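Local coordinates for ORF10 (Moritella marina, PDB 6RIW), which probably carries out chain-extending carbon-carbon bond formation in polyunsaturated fatty acid synthesis, as the ketosynthase-chain length factor didomain of a longer synthase, at residues S476-A481 with A485-L490; Q554-Q559 with E743-I748; S826-K831 with I846-L851. One frame throughout, in Å; residues are numbered along the deposited sequence.

Contact 1 (S476-A481 with A485-L490); sequences SHFGSA and AQFKTL
Phe-478 and Phe-487 supply the apolar core of this contact. Their ring centroids lie 5.2 Å apart and the planes meet at 49°, a slanted pairing. The rim atom Phe-478 CD2 comes over one face of the Phe-487 ring, 3.9 Å from Phe-487 CZ. A chi1 of -166° swings the Phe-487 ring away from its own backbone N and off the helix toward the strand. Ala-481 adds a smaller patch. Its CB packs on the helix backbone, 4.1 Å from Phe-487 N, and also meets Leu-490 CD2.

The polar groups form no hydrogen bond across the contact. Ser-476 OG lies 3.4 Å from Phe-487 CB. It is buried here and has no partner in the model. Gln-486 OE1 is 3.2 Å from Ser-480 O, but both are acceptors. Gln-486 OE1 instead accepts a hydrogen bond from the backbone N of Ser-482.

Replacing Phe-487 with an alanine would probably leave the Phe-478 ring without its aromatic neighbour and open a gap beside Ser-476.

The backbone turns sharply between the two segments. A type II' beta turn runs from Phe-478 to Ala-481. It is held by Phe-478 N to Ala-481 O and Ala-481 N to Phe-478 O, each 2.9 Å. Gly-479 takes the positive phi of this turn. The chain therefore reverses at the end of strand 469-478 and enters helix 484-492 almost at once. This is a tight strand-turn-helix connection in the second thiolase-like unit of the didomain.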
loop_
_atom_site.group_PDB
_atom_site.type_symbol
_atom_site.label_atom_id
_atom_site.label_comp_id
_atom_site.label_asym_id
_atom_site.label_seq_id
_atom_site.Cartn_x
_atom_site.Cartn_y
_atom_site.Cartn_z
ATOM N N SER A 476 11.828 -16.533 9.056
ATOM C CA SER A 476 11.304 -15.581 10.024
ATOM C C SER A 476 12.440 -14.795 10.657
ATOM O O SER A 476 13.508 -15.343 10.944
ATOM C CB SER A 476 10.508 -16.305 11.109
ATOM O OG SER A 476 11.356 -17.201 11.816
ATOM N N HIS A 477 12.180 -13.527 10.934
ATOM C CA HIS A 477 13.117 -12.671 11.666
ATOM C C HIS A 477 12.279 -11.799 12.604
ATOM O O HIS A 477 11.759 -10.755 12.195
ATOM C CB HIS A 477 13.945 -11.858 10.687
ATOM C CG HIS A 477 15.050 -11.085 11.330
ATOM N ND1 HIS A 477 16.134 -10.619 10.619
ATOM C CD2 HIS A 477 15.241 -10.690 12.609
ATOM C CE1 HIS A 477 16.943 -9.967 11.434
ATOM N NE2 HIS A 477 16.428 -9.994 12.648
ATOM N N PHE A 478 12.131 -12.244 13.853
ATOM C CA PHE A 478 11.316 -11.564 14.861
ATOM C C PHE A 478 12.217 -11.219 16.035
ATOM O O PHE A 478 12.696 -12.119 16.739
ATOM C CB PHE A 478 10.159 -12.442 15.321
ATOM C CG PHE A 478 9.093 -12.628 14.295
ATOM C CD1 PHE A 478 8.334 -11.550 13.860
ATOM C CD2 PHE A 478 8.842 -13.889 13.771
ATOM C CE1 PHE A 478 7.330 -11.719 12.927
ATOM C CE2 PHE A 478 7.840 -14.072 12.830
ATOM C CZ PHE A 478 7.086 -12.968 12.407
ATOM N N GLY A 479 12.456 -9.927 16.247
ATOM C CA GLY A 479 13.326 -9.567 17.356
ATOM C C GLY A 479 14.694 -10.173 17.128
ATOM O O GLY A 479 15.188 -10.225 16.005
ATOM N N SER A 480 15.304 -10.683 18.193
ATOM C CA SER A 480 16.611 -11.315 18.028
ATOM C C SER A 480 16.525 -12.755 17.522
ATOM O O SER A 480 17.570 -13.387 17.340
ATOM C CB SER A 480 17.379 -11.269 19.359
ATOM O OG SER A 480 16.618 -11.930 20.346
ATOM N N ALA A 481 15.325 -13.295 17.298
ATOM C CA ALA A 481 15.179 -14.613 16.657
ATOM C C ALA A 481 15.273 -14.389 15.154
ATOM O O ALA A 481 14.288 -14.106 14.474
ATOM C CB ALA A 481 13.871 -15.279 17.053
ATOM N N ALA A 485 15.210 -21.308 12.270
ATOM C CA ALA A 485 15.727 -22.254 13.266
ATOM C C ALA A 485 15.693 -21.660 14.670
ATOM O O ALA A 485 15.293 -22.331 15.633
ATOM C CB ALA A 485 17.155 -22.688 12.892
ATOM N N GLN A 486 16.070 -20.386 14.799
ATOM C CA GLN A 486 16.063 -19.722 16.100
ATOM C C GLN A 486 14.643 -19.507 16.612
ATOM O O GLN A 486 14.374 -19.655 17.808
ATOM C CB GLN A 486 16.818 -18.389 15.999
ATOM C CG GLN A 486 18.336 -18.539 15.893
ATOM C CD GLN A 486 19.039 -17.199 15.648
ATOM O OE1 GLN A 486 18.573 -16.155 16.104
ATOM N NE2 GLN A 486 20.161 -17.230 14.929
ATOM N N PHE A 487 13.716 -19.163 15.717
ATOM C CA PHE A 487 12.317 -19.030 16.114
ATOM C C PHE A 487 11.759 -20.371 16.591
ATOM O O PHE A 487 11.033 -20.439 17.590
ATOM C CB PHE A 487 11.527 -18.492 14.913
ATOM C CG PHE A 487 10.122 -17.974 15.230
ATOM C CD1 PHE A 487 9.856 -17.222 16.366
ATOM C CD2 PHE A 487 9.094 -18.213 14.333
ATOM C CE1 PHE A 487 8.582 -16.738 16.613
ATOM C CE2 PHE A 487 7.801 -17.743 14.569
ATOM C CZ PHE A 487 7.542 -17.003 15.713
ATOM N N LYS A 488 12.063 -21.446 15.866
ATOM C CA LYS A 488 11.572 -22.765 16.268
ATOM C C LYS A 488 12.042 -23.107 17.680
ATOM O O LYS A 488 11.255 -23.536 18.530
ATOM C CB LYS A 488 12.053 -23.805 15.256
ATOM C CG LYS A 488 11.457 -25.212 15.445
ATOM C CD LYS A 488 12.056 -26.177 14.392
ATOM C CE LYS A 488 11.600 -27.618 14.626
ATOM N NZ LYS A 488 12.148 -28.538 13.582
ATOM N N THR A 489 13.326 -22.901 17.943
ATOM C CA THR A 489 13.885 -23.181 19.268
ATOM C C THR A 489 13.263 -22.295 20.337
ATOM O O THR A 489 12.905 -22.763 21.425
ATOM C CB THR A 489 15.388 -22.962 19.228
ATOM O OG1 THR A 489 15.957 -23.895 18.310
ATOM C CG2 THR A 489 15.999 -23.141 20.608
ATOM N N LEU A 490 13.138 -20.999 20.045
ATOM C CA LEU A 490 12.463 -20.090 20.961
ATOM C C LEU A 490 11.081 -20.607 21.348
ATOM O O LEU A 490 10.721 -20.629 22.532
ATOM C CB LEU A 490 12.375 -18.703 20.305
ATOM C CG LEU A 490 11.787 -17.584 21.167
ATOM C CD1 LEU A 490 12.893 -16.926 21.958
ATOM C CD2 LEU A 490 11.087 -16.552 20.276
#

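Contact 2 (Q554-Q559 with E743-I748); sequences QLMMMQ and EGAAAI
Met-556 and Ala-745 make the central touch, CB to CB at 4.0 Å. Ala-745 projects from the strand onto the helix backbone. Its methyl also lies 4.0 Å from Met-556 O and 4.3 Å from Met-557 N. The end of Met-556 reaches back toward the start of the strand. Its chain is bent at chi2 (-91°) and chi3 (-69°), and this brings CE over the backbone, 3.8 Å from Gly-744 CA. Gly-744 suits that place, because its backbone angles would jam a CB against the carbonyl of Glu-743. A CB there would in any case point away from the helix. Met-557 flanks the contact and is covered only slightly by the strand. No hydrogen bond crosses the interface.

The small residues Gly-744 and Ala-745 probably allow a close approach. The axes of the helix and strand segments come within 7.4 Å, and their directions are 30° apart, so the two run roughly alongside each other.

The next shell fixes both partners. Met-556 also rests on His-477 of strand 469-478, while Met-557 packs on Met-645 and Ile-649 of helix 642-653. Glu-743, at the start of the strand segment, forms a salt bridge with Arg-505 and accepts from the backbone N of Val-530 and Gly-697. Strand 741-752 is held by backbone bonds to strand 469-478 on one side and to strand 687-694 on the other.

Ala-746 and Ile-748 point to the other face of the strand and meet helix 841-854. One strand is thus packed between two helices. This is consistent with the layered thiolase fold, with helix 552-567 in an outer helical layer.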
loop_
_atom_site.group_PDB
_atom_site.type_symbol
_atom_site.label_atom_id
_atom_site.label_comp_id
_atom_site.label_asym_id
_atom_site.label_seq_id
_atom_site.Cartn_x
_atom_site.Cartn_y
_atom_site.Cartn_z
ATOM N N GLN A 554 12.309 -2.695 3.570
ATOM C CA GLN A 554 12.482 -3.451 2.332
ATOM C C GLN A 554 13.583 -4.499 2.463
ATOM O O GLN A 554 13.425 -5.626 1.984
ATOM C CB GLN A 554 12.753 -2.490 1.177
ATOM C CG GLN A 554 11.541 -1.565 0.913
ATOM C CD GLN A 554 11.354 -1.193 -0.566
ATOM O OE1 GLN A 554 12.244 -1.402 -1.402
ATOM N NE2 GLN A 554 10.178 -0.632 -0.890
ATOM N N LEU A 555 14.686 -4.174 3.142
ATOM C CA LEU A 555 15.761 -5.161 3.279
ATOM C C LEU A 555 15.306 -6.372 4.088
ATOM O O LEU A 555 15.633 -7.516 3.748
ATOM C CB LEU A 555 16.977 -4.515 3.942
ATOM C CG LEU A 555 17.620 -3.430 3.081
ATOM C CD1 LEU A 555 18.596 -2.611 3.892
ATOM C CD2 LEU A 555 18.299 -4.067 1.895
ATOM N N MET A 556 14.573 -6.134 5.180
ATOM C CA MET A 556 14.083 -7.241 5.999
ATOM C C MET A 556 13.164 -8.152 5.207
ATOM O O MET A 556 13.267 -9.381 5.316
ATOM C CB MET A 556 13.344 -6.724 7.230
ATOM C CG MET A 556 14.222 -6.046 8.233
ATOM S SD MET A 556 14.834 -7.217 9.453
ATOM C CE MET A 556 13.329 -7.612 10.342
ATOM N N MET A 557 12.231 -7.568 4.434
ATOM C CA MET A 557 11.307 -8.370 3.636
ATOM C C MET A 557 12.063 -9.170 2.581
ATOM O O MET A 557 11.757 -10.342 2.326
ATOM C CB MET A 557 10.261 -7.468 2.962
ATOM C CG MET A 557 9.437 -8.179 1.868
ATOM S SD MET A 557 10.166 -8.003 0.202
ATOM C CE MET A 557 9.375 -9.365 -0.660
ATOM N N MET A 558 13.057 -8.551 1.958
ATOM C CA MET A 558 13.767 -9.221 0.873
ATOM C C MET A 558 14.525 -10.433 1.386
ATOM O O MET A 558 14.551 -11.483 0.733
ATOM C CB MET A 558 14.722 -8.237 0.199
ATOM C CG MET A 558 14.005 -7.223 -0.680
ATOM S SD MET A 558 15.012 -5.729 -0.786
ATOM C CE MET A 558 16.211 -6.304 -1.976
ATOM N N GLN A 559 15.160 -10.301 2.554
ATOM C CA GLN A 559 15.939 -11.406 3.105
ATOM C C GLN A 559 15.052 -12.596 3.469
ATOM O O GLN A 559 15.386 -13.741 3.139
ATOM C CB GLN A 559 16.728 -10.939 4.324
ATOM C CG GLN A 559 17.668 -11.969 4.874
ATOM C CD GLN A 559 18.771 -11.336 5.696
ATOM O OE1 GLN A 559 18.530 -10.856 6.804
ATOM N NE2 GLN A 559 19.986 -11.310 5.143
ATOM N N GLU A 743 8.515 -6.536 16.625
ATOM C CA GLU A 743 8.631 -6.183 15.212
ATOM C C GLU A 743 9.392 -7.271 14.467
ATOM O O GLU A 743 10.031 -8.138 15.076
ATOM C CB GLU A 743 9.320 -4.817 15.024
ATOM C CG GLU A 743 10.776 -4.779 15.488
ATOM C CD GLU A 743 11.374 -3.365 15.404
ATOM O OE1 GLU A 743 10.737 -2.486 14.782
ATOM O OE2 GLU A 743 12.481 -3.120 15.957
ATOM N N GLY A 744 9.321 -7.213 13.139
ATOM C CA GLY A 744 10.079 -8.137 12.323
ATOM C C GLY A 744 9.410 -8.395 10.983
ATOM O O GLY A 744 8.614 -7.600 10.498
ATOM N N ALA A 745 9.800 -9.516 10.384
ATOM C CA ALA A 745 9.413 -9.852 9.021
ATOM C C ALA A 745 9.446 -11.367 8.901
ATOM O O ALA A 745 10.198 -12.032 9.614
ATOM C CB ALA A 745 10.351 -9.198 7.984
ATOM N N ALA A 746 8.614 -11.907 8.016
ATOM C CA ALA A 746 8.637 -13.350 7.810
ATOM C C ALA A 746 7.994 -13.648 6.467
ATOM O O ALA A 746 7.318 -12.790 5.879
ATOM C CB ALA A 746 7.919 -14.089 8.964
ATOM N N ALA A 747 8.216 -14.872 5.970
ATOM C CA ALA A 747 7.696 -15.217 4.658
ATOM C C ALA A 747 7.419 -16.707 4.595
ATOM O O ALA A 747 8.036 -17.502 5.322
ATOM C CB ALA A 747 8.664 -14.813 3.521
ATOM N N ILE A 748 6.444 -17.071 3.750
ATOM C CA ILE A 748 6.119 -18.465 3.472
ATOM C C ILE A 748 5.943 -18.617 1.969
ATOM O O ILE A 748 5.664 -17.659 1.247
ATOM C CB ILE A 748 4.842 -18.954 4.205
ATOM C CG1 ILE A 748 3.603 -18.174 3.770
ATOM C CG2 ILE A 748 5.044 -18.949 5.717
ATOM C CD1 ILE A 748 2.284 -18.742 4.395
#

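Contact 3 (S826-K831 with I846-L851)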
loop_
_atom_site.group_PDB
_atom_site.type_symbol
_atom_site.label_atom_id
_atom_site.label_comp_id
_atom_site.label_asym_id
_atom_site.label_seq_id
_atom_site.Cartn_x
_atom_site.Cartn_y
_atom_site.Cartn_z
ATOM N N SER A 826 -6.551 -25.950 24.273
ATOM C CA SER A 826 -5.756 -24.928 24.935
ATOM C C SER A 826 -5.585 -23.718 24.016
ATOM O O SER A 826 -5.542 -23.846 22.793
ATOM C CB SER A 826 -4.396 -25.502 25.340
ATOM O OG SER A 826 -3.703 -26.014 24.205
ATOM N N ILE A 827 -5.491 -22.538 24.625
ATOM C CA ILE A 827 -5.400 -21.264 23.911
ATOM C C ILE A 827 -4.036 -20.653 24.212
ATOM O O ILE A 827 -3.622 -20.587 25.378
ATOM C CB ILE A 827 -6.537 -20.311 24.320
ATOM C CG1 ILE A 827 -7.899 -20.884 23.930
ATOM C CG2 ILE A 827 -6.342 -18.905 23.712
ATOM C CD1 ILE A 827 -9.072 -20.105 24.550
ATOM N N SER A 828 -3.332 -20.213 23.173
ATOM C CA SER A 828 -2.066 -19.518 23.384
ATOM C C SER A 828 -1.893 -18.491 22.266
ATOM O O SER A 828 -2.708 -18.413 21.344
ATOM C CB SER A 828 -0.892 -20.503 23.431
ATOM O OG SER A 828 -0.602 -21.023 22.134
ATOM N N SER A 829 -0.823 -17.694 22.349
ATOM C CA SER A 829 -0.532 -16.732 21.280
ATOM C C SER A 829 0.969 -16.518 21.166
ATOM O O SER A 829 1.664 -16.328 22.170
ATOM C CB SER A 829 -1.204 -15.372 21.513
ATOM O OG SER A 829 -0.749 -14.392 20.569
ATOM N N VAL A 830 1.443 -16.502 19.916
ATOM C CA VAL A 830 2.820 -16.205 19.600
ATOM C C VAL A 830 3.215 -14.812 20.075
ATOM O O VAL A 830 4.405 -14.521 20.205
ATOM C CB VAL A 830 3.012 -16.354 18.066
ATOM C CG1 VAL A 830 2.315 -15.217 17.321
ATOM C CG2 VAL A 830 4.488 -16.464 17.713
ATOM N N LYS A 831 2.248 -13.934 20.328
ATOM C CA LYS A 831 2.620 -12.586 20.791
ATOM C C LYS A 831 3.247 -12.611 22.185
ATOM O O LYS A 831 3.987 -11.682 22.562
ATOM C CB LYS A 831 1.401 -11.665 20.776
ATOM C CG LYS A 831 0.871 -11.452 19.352
ATOM C CD LYS A 831 -0.261 -10.414 19.322
ATOM C CE LYS A 831 -0.882 -10.252 17.906
ATOM N NZ LYS A 831 -1.453 -11.577 17.449
ATOM N N ILE A 846 0.862 -17.883 11.806
ATOM C CA ILE A 846 0.892 -19.000 10.857
ATOM C C ILE A 846 2.186 -19.783 11.007
ATOM O O ILE A 846 2.185 -21.025 11.031
ATOM C CB ILE A 846 0.704 -18.483 9.420
ATOM C CG1 ILE A 846 -0.770 -18.121 9.187
ATOM C CG2 ILE A 846 1.179 -19.549 8.392
ATOM C CD1 ILE A 846 -1.050 -17.427 7.821
ATOM N N ILE A 847 3.312 -19.083 11.140
ATOM C CA ILE A 847 4.592 -19.789 11.184
ATOM C C ILE A 847 4.757 -20.561 12.496
ATOM O O ILE A 847 5.220 -21.715 12.487
ATOM C CB ILE A 847 5.750 -18.811 10.941
ATOM C CG1 ILE A 847 5.703 -18.379 9.465
ATOM C CG2 ILE A 847 7.123 -19.472 11.302
ATOM C CD1 ILE A 847 6.847 -17.463 9.058
ATOM N N LYS A 848 4.388 -19.956 13.640
ATOM C CA LYS A 848 4.361 -20.723 14.889
ATOM C C LYS A 848 3.543 -22.004 14.722
ATOM O O LYS A 848 3.979 -23.100 15.110
ATOM C CB LYS A 848 3.764 -19.901 16.034
ATOM C CG LYS A 848 3.460 -20.768 17.277
ATOM C CD LYS A 848 2.754 -19.996 18.400
ATOM C CE LYS A 848 2.165 -20.928 19.470
ATOM N NZ LYS A 848 1.396 -20.171 20.500
ATOM N N THR A 849 2.335 -21.858 14.182
ATOM C CA THR A 849 1.415 -22.986 14.053
ATOM C C THR A 849 1.959 -24.026 13.084
ATOM O O THR A 849 1.917 -25.235 13.365
ATOM C CB THR A 849 0.051 -22.478 13.595
ATOM O OG1 THR A 849 -0.466 -21.545 14.556
ATOM C CG2 THR A 849 -0.946 -23.622 13.413
ATOM N N ALA A 850 2.494 -23.578 11.942
ATOM C CA ALA A 850 3.074 -24.526 10.988
ATOM C C ALA A 850 4.271 -25.269 11.579
ATOM O O ALA A 850 4.435 -26.469 11.335
ATOM C CB ALA A 850 3.480 -23.805 9.705
ATOM N N LEU A 851 5.121 -24.581 12.357
ATOM C CA LEU A 851 6.260 -25.275 12.971
ATOM C C LEU A 851 5.788 -26.326 13.972
ATOM O O LEU A 851 6.336 -27.436 14.014
ATOM C CB LEU A 851 7.212 -24.274 13.642
ATOM C CG LEU A 851 8.072 -23.332 12.769
ATOM C CD1 LEU A 851 8.791 -22.258 13.622
ATOM C CD2 LEU A 851 9.105 -24.092 11.911
HETATM O O HOH W 1 3.473 -19.272 21.957
#
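Lys-848 of helix 841-854 spans a mixed polar and apolar contact with Ser-828 and Val-830, where strand 826-828 ends and the chain turns toward helix 831-834. With every side-chain torsion near 180° (chi1 168°), Lys-848 is a straight rod. The ammonium group therefore reaches the strand end. Lys-848 NZ donates to Ser-828 OG at 2.7 Å. Lys-848 NZ also donates to a water O at 2.7 Å, and that water bonds weakly to Ser-829 O. A salt bridge to Glu-801 of strand 797-801 gives the charge a third partner.

The segment leads into the Val-Lys-x-Asn-x-Gly-His motif of beta-ketoacyl synthases, which starts at Val-830 and Lys-831 and ends at His-836. It lies here in the second, probably chain-length-factor, unit. Val-830 lines the lysine's aliphatic part. Its CB lies 3.7 Å from Lys-848 CD, and its CG2 lies 3.9 Å from Lys-848 CB. Val-830 and Lys-848 lie alongside each other but point opposite ways.

Two further bonds hold the turn. Ser-829 OG caps it by accepting from Lys-831 N at 3.0 Å. Glu-801 accepts from Val-830 N, so one carboxylate holds both the lysine and the turn.

In the fold
From the N terminus, contact 1 comes first and closes a short loop of three residues between strand 469-478 and helix 484-492. Contact 2 closes a much longer one, bringing helix 552-567 onto strand 741-752 across 183 residues. Contact 3 closes a loop of 14 residues near the end of the second ketosynthase-like unit. The three follow in series, so none crosses or encloses another. In space they join up. His-477 N meets Ala-745 O at 2.8 Å, a probable hydrogen bond between neighbouring strands of contacts 1 and 2. Phe-487 packs on Val-830 and Ile-847 of contact 3. Ile-847 also meets Ala-746, which ties contact 3 to contact 2.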